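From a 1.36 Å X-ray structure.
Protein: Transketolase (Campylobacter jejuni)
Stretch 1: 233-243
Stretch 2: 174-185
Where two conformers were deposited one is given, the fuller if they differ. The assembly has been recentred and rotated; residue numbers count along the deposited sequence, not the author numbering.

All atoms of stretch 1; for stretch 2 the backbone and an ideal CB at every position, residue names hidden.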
# COMPACT_ATOMS: atom_id res chain seq x y z
N PRO A 233 -14.20 -22.21 7.26
CA PRO A 233 -13.85 -21.07 8.12
C PRO A 233 -15.14 -20.49 8.66
O PRO A 233 -16.15 -20.51 7.94
CB PRO A 233 -13.09 -20.11 7.17
CG PRO A 233 -13.55 -20.50 5.79
CD PRO A 233 -13.77 -21.99 5.87
N CYS A 234 -15.13 -20.01 9.89
CA CYS A 234 -16.35 -19.57 10.55
C CYS A 234 -16.27 -18.16 11.04
O CYS A 234 -15.29 -17.80 11.70
CB CYS A 234 -16.66 -20.50 11.70
SG CYS A 234 -18.24 -20.23 12.54
N LEU A 235 -17.29 -17.38 10.73
CA LEU A 235 -17.46 -16.02 11.20
C LEU A 235 -18.56 -16.01 12.24
O LEU A 235 -19.65 -16.49 11.97
CB LEU A 235 -17.83 -15.08 10.06
CG LEU A 235 -18.21 -13.65 10.47
CD1 LEU A 235 -16.96 -12.92 10.96
CD2 LEU A 235 -18.85 -12.85 9.35
N ILE A 236 -18.27 -15.46 13.41
CA ILE A 236 -19.26 -15.15 14.42
C ILE A 236 -19.46 -13.64 14.42
O ILE A 236 -18.55 -12.88 14.74
CB ILE A 236 -18.83 -15.64 15.82
CG1 ILE A 236 -18.67 -17.16 15.80
CG2 ILE A 236 -19.85 -15.22 16.87
CD1 ILE A 236 -18.04 -17.76 17.09
N ILE A 237 -20.65 -13.21 14.03
CA ILE A 237 -21.01 -11.80 14.08
C ILE A 237 -21.60 -11.55 15.46
O ILE A 237 -22.72 -12.00 15.76
CB ILE A 237 -22.03 -11.42 13.00
CG1 ILE A 237 -21.50 -11.78 11.60
CG2 ILE A 237 -22.40 -9.95 13.08
CD1 ILE A 237 -22.50 -11.48 10.47
N ALA A 238 -20.82 -10.88 16.31
CA ALA A 238 -21.24 -10.70 17.71
C ALA A 238 -21.71 -9.28 17.91
O ALA A 238 -20.91 -8.34 17.81
CB ALA A 238 -20.10 -11.06 18.63
N LYS A 239 -23.00 -9.09 18.11
CA LYS A 239 -23.52 -7.75 18.34
C LYS A 239 -23.18 -7.31 19.76
O LYS A 239 -23.54 -7.99 20.72
CB LYS A 239 -25.02 -7.73 18.12
CG LYS A 239 -25.60 -6.33 18.12
CD LYS A 239 -27.00 -6.30 17.52
CE LYS A 239 -27.59 -4.90 17.62
NZ LYS A 239 -27.62 -4.43 19.04
N THR A 240 -22.48 -6.20 19.91
CA THR A 240 -22.04 -5.73 21.22
C THR A 240 -22.34 -4.24 21.34
O THR A 240 -22.70 -3.53 20.37
CB THR A 240 -20.53 -5.93 21.49
OG1 THR A 240 -19.81 -5.04 20.64
CG2 THR A 240 -20.12 -7.32 21.26
N THR A 241 -22.30 -3.79 22.59
CA THR A 241 -22.42 -2.40 22.94
C THR A 241 -21.01 -1.91 23.28
O THR A 241 -20.38 -2.42 24.21
CB THR A 241 -23.34 -2.23 24.14
OG1 THR A 241 -24.68 -2.64 23.76
CG2 THR A 241 -23.37 -0.79 24.60
N ILE A 242 -20.51 -0.92 22.56
CA ILE A 242 -19.20 -0.38 22.90
C ILE A 242 -19.31 0.23 24.31
O ILE A 242 -20.33 0.78 24.69
CB ILE A 242 -18.67 0.63 21.87
CG1 ILE A 242 -17.16 0.82 22.07
CG2 ILE A 242 -19.42 1.98 21.90
CD1 ILE A 242 -16.52 1.69 20.99
N ALA A 243 -18.26 0.02 25.10
CA ALA A 243 -18.23 0.49 26.49
C ALA A 243 -19.36 -0.12 27.34
O ALA A 243 -19.86 0.47 28.29
CB ALA A 243 -18.24 2.02 26.55
N UNK A 174 -10.12 -24.54 10.58
CA UNK A 174 -9.43 -24.25 11.83
C UNK A 174 -9.48 -22.78 12.21
O UNK A 174 -8.93 -22.39 13.24
CB UNK A 174 -7.97 -24.70 11.73
N UNK A 175 -10.16 -21.97 11.41
CA UNK A 175 -10.17 -20.51 11.57
C UNK A 175 -11.54 -20.03 12.04
O UNK A 175 -12.56 -20.29 11.39
CB UNK A 175 -9.79 -19.82 10.26
N UNK A 176 -11.54 -19.28 13.13
CA UNK A 176 -12.73 -18.72 13.75
C UNK A 176 -12.52 -17.22 13.93
O UNK A 176 -11.67 -16.80 14.68
CB UNK A 176 -13.03 -19.40 15.09
N UNK A 177 -13.27 -16.44 13.18
CA UNK A 177 -13.21 -14.99 13.15
C UNK A 177 -14.40 -14.45 13.92
O UNK A 177 -15.55 -14.77 13.61
CB UNK A 177 -13.19 -14.46 11.71
N UNK A 178 -14.16 -13.67 14.94
CA UNK A 178 -15.18 -13.09 15.78
C UNK A 178 -15.20 -11.59 15.50
O UNK A 178 -14.23 -10.88 15.79
CB UNK A 178 -14.93 -13.39 17.26
N UNK A 179 -16.29 -11.13 14.91
CA UNK A 179 -16.50 -9.72 14.51
C UNK A 179 -17.31 -8.98 15.56
O UNK A 179 -18.46 -9.33 15.84
CB UNK A 179 -17.21 -9.64 13.16
N UNK A 180 -16.69 -7.97 16.15
CA UNK A 180 -17.32 -7.11 17.14
C UNK A 180 -18.16 -6.08 16.41
O UNK A 180 -17.67 -5.03 15.96
CB UNK A 180 -16.28 -6.44 18.04
N UNK A 181 -19.43 -6.39 16.27
CA UNK A 181 -20.36 -5.53 15.55
C UNK A 181 -21.05 -4.60 16.55
O UNK A 181 -22.05 -4.95 17.16
CB UNK A 181 -21.39 -6.36 14.77
N UNK A 182 -20.45 -3.42 16.75
CA UNK A 182 -20.92 -2.45 17.75
C UNK A 182 -21.51 -1.17 17.18
O UNK A 182 -21.87 -0.26 17.94
CB UNK A 182 -19.76 -2.08 18.68
N UNK A 183 -21.66 -1.13 15.85
CA UNK A 183 -22.41 -0.05 15.19
C UNK A 183 -21.64 1.28 15.17
O UNK A 183 -22.23 2.26 14.75
CB UNK A 183 -23.75 0.15 15.89
N UNK A 184 -20.39 1.31 15.65
CA UNK A 184 -19.63 2.55 15.84
C UNK A 184 -18.31 2.49 15.06
O UNK A 184 -17.69 1.45 15.00
CB UNK A 184 -19.36 2.79 17.33
N UNK A 185 -17.91 3.63 14.51
CA UNK A 185 -16.52 3.83 14.10
C UNK A 185 -16.09 5.22 14.58
O UNK A 185 -16.80 5.89 15.34
CB UNK A 185 -16.36 3.69 12.59

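The two stretches run side by side as parallel strands, at 19°. Backbone hydrogen bonds set the register. C234 N donates to the carbonyl O of position 175 (3.0 Å). I236 and A238 continue the ladder with 177, 179 and 181. In the extended strands, side chains alternate between two faces.

Position 174 points away, with nothing of stretch 1 near its ideal CB. Many residues would fit. It is N174.

Position 175 points sideways, its ideal CB 4.5 Å from P233 CB. An apolar side chain suits it. F175 sets its ring edge against the proline, CD2 to P233 CB 4.0 Å.

Position 176 lies on the face of C234 and I236. Extended backbone angles and apolar neighbours favour a beta-branched or other aliphatic residue. I176 packs CG2 against I236 CD1 at 4.1 Å.

Position 177 is on the other face, its ideal CB 4.1 Å from L235 CD1. Leucine, isoleucine, valine or methionine would suit. L177 brings CG to 3.9 Å from L235 CD1.

Position 178 returns to the face of I236 and A238, so another aliphatic residue is expected. I178 obliges: its CG1 is 4.4 Å from I236 CD1, and its CG2 is 4.4 Å from A238 CB.

Position 179 has its ideal CB 4.0 Å from L235 CD1, with I237 alongside. A large apolar or aromatic residue would fit. Y179 places CD2 3.9 Å from I237 CG2. Its OH is hydrogen-bonded elsewhere in the structure.

Position 180 has its ideal CB 4.6 Å from T240 OG1. A hydroxyl there invites a polar side chain, such as Asp, Asn or Ser. D180 accepts a very short hydrogen bond, T240 OG1 to D180 OD1 2.3 Å. A water donates to both D180 OD2 (2.7 Å) and T240 OG1 (3.0 Å).

Position 181 has its ideal CB close to A238 O (3.7 Å) and I237 CG2 (4.1 Å). Small residues suit, though larger ones are not excluded. It is S181.

Position 182 points toward stretch 1, its ideal CB 3.6 Å from T240 OG1. A polar residue is plausible. N182 puts ND2 3.7 Å from I242 CB and donates from ND2 to the same water (2.9 Å). Its OD1 accepts from the N of 184 (3.2 Å).

Position 183 has positive phi (74°), which favours Gly, Asn or Asp. It is N183, without contact.

Position 184 points toward stretch 1; its ideal CB is 4.6 Å from I242 CG2. An aliphatic residue fits. I184 CG1 lies 4.2 Å from I242 CG2.

Position 185 points away, so many residues would do. It is S185.

Stretch 2 174-185: NFILIYDSNNIS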
# COMPACT_ATOMS: atom_id res chain seq x y z
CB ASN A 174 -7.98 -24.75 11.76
CG ASN A 174 -7.17 -24.18 10.60
OD1 ASN A 174 -7.70 -23.51 9.72
ND2 ASN A 174 -5.86 -24.49 10.59
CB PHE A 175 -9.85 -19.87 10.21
CG PHE A 175 -9.87 -18.37 10.16
CD1 PHE A 175 -9.29 -17.62 11.17
CD2 PHE A 175 -10.49 -17.72 9.13
CE1 PHE A 175 -9.29 -16.22 11.10
CE2 PHE A 175 -10.48 -16.33 9.06
CZ PHE A 175 -9.88 -15.58 10.04
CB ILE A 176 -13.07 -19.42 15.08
CG1 ILE A 176 -13.31 -20.91 14.86
CG2 ILE A 176 -14.28 -18.77 15.71
CD1 ILE A 176 -13.46 -21.75 16.14
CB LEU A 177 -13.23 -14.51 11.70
CG LEU A 177 -13.10 -13.03 11.45
CD1 LEU A 177 -11.82 -12.46 12.00
CD2 LEU A 177 -13.19 -12.74 9.92
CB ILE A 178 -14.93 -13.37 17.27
CG1 ILE A 178 -14.81 -14.85 17.49
CG2 ILE A 178 -16.02 -12.71 18.12
CD1 ILE A 178 -14.30 -15.25 18.88
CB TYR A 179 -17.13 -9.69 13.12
CG TYR A 179 -17.77 -8.40 12.66
CD1 TYR A 179 -17.20 -7.16 12.90
CD2 TYR A 179 -18.95 -8.44 11.96
CE1 TYR A 179 -17.79 -5.99 12.45
CE2 TYR A 179 -19.57 -7.28 11.51
CZ TYR A 179 -18.99 -6.07 11.76
OH TYR A 179 -19.60 -4.91 11.29
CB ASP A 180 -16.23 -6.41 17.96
CG ASP A 180 -16.80 -5.52 19.02
OD1 ASP A 180 -18.03 -5.67 19.25
OD2 ASP A 180 -16.07 -4.68 19.58
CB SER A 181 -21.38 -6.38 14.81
OG SER A 181 -22.26 -5.56 14.10
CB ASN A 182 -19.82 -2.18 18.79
CG ASN A 182 -18.62 -1.48 18.22
OD1 ASN A 182 -18.63 -1.02 17.07
ND2 ASN A 182 -17.52 -1.42 19.02
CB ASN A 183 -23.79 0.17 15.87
CG ASN A 183 -24.82 0.85 14.95
OD1 ASN A 183 -25.62 1.69 15.40
ND2 ASN A 183 -24.79 0.51 13.68
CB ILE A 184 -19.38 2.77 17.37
CG1 ILE A 184 -20.70 3.08 18.09
CG2 ILE A 184 -18.37 3.89 17.63
CD1 ILE A 184 -21.37 4.33 17.59
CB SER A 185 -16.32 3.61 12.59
OG SER A 185 -16.85 4.66 11.85
O HOH W 1 -17.51 -3.25 21.33
O HOH W 2 -22.27 0.27 20.54
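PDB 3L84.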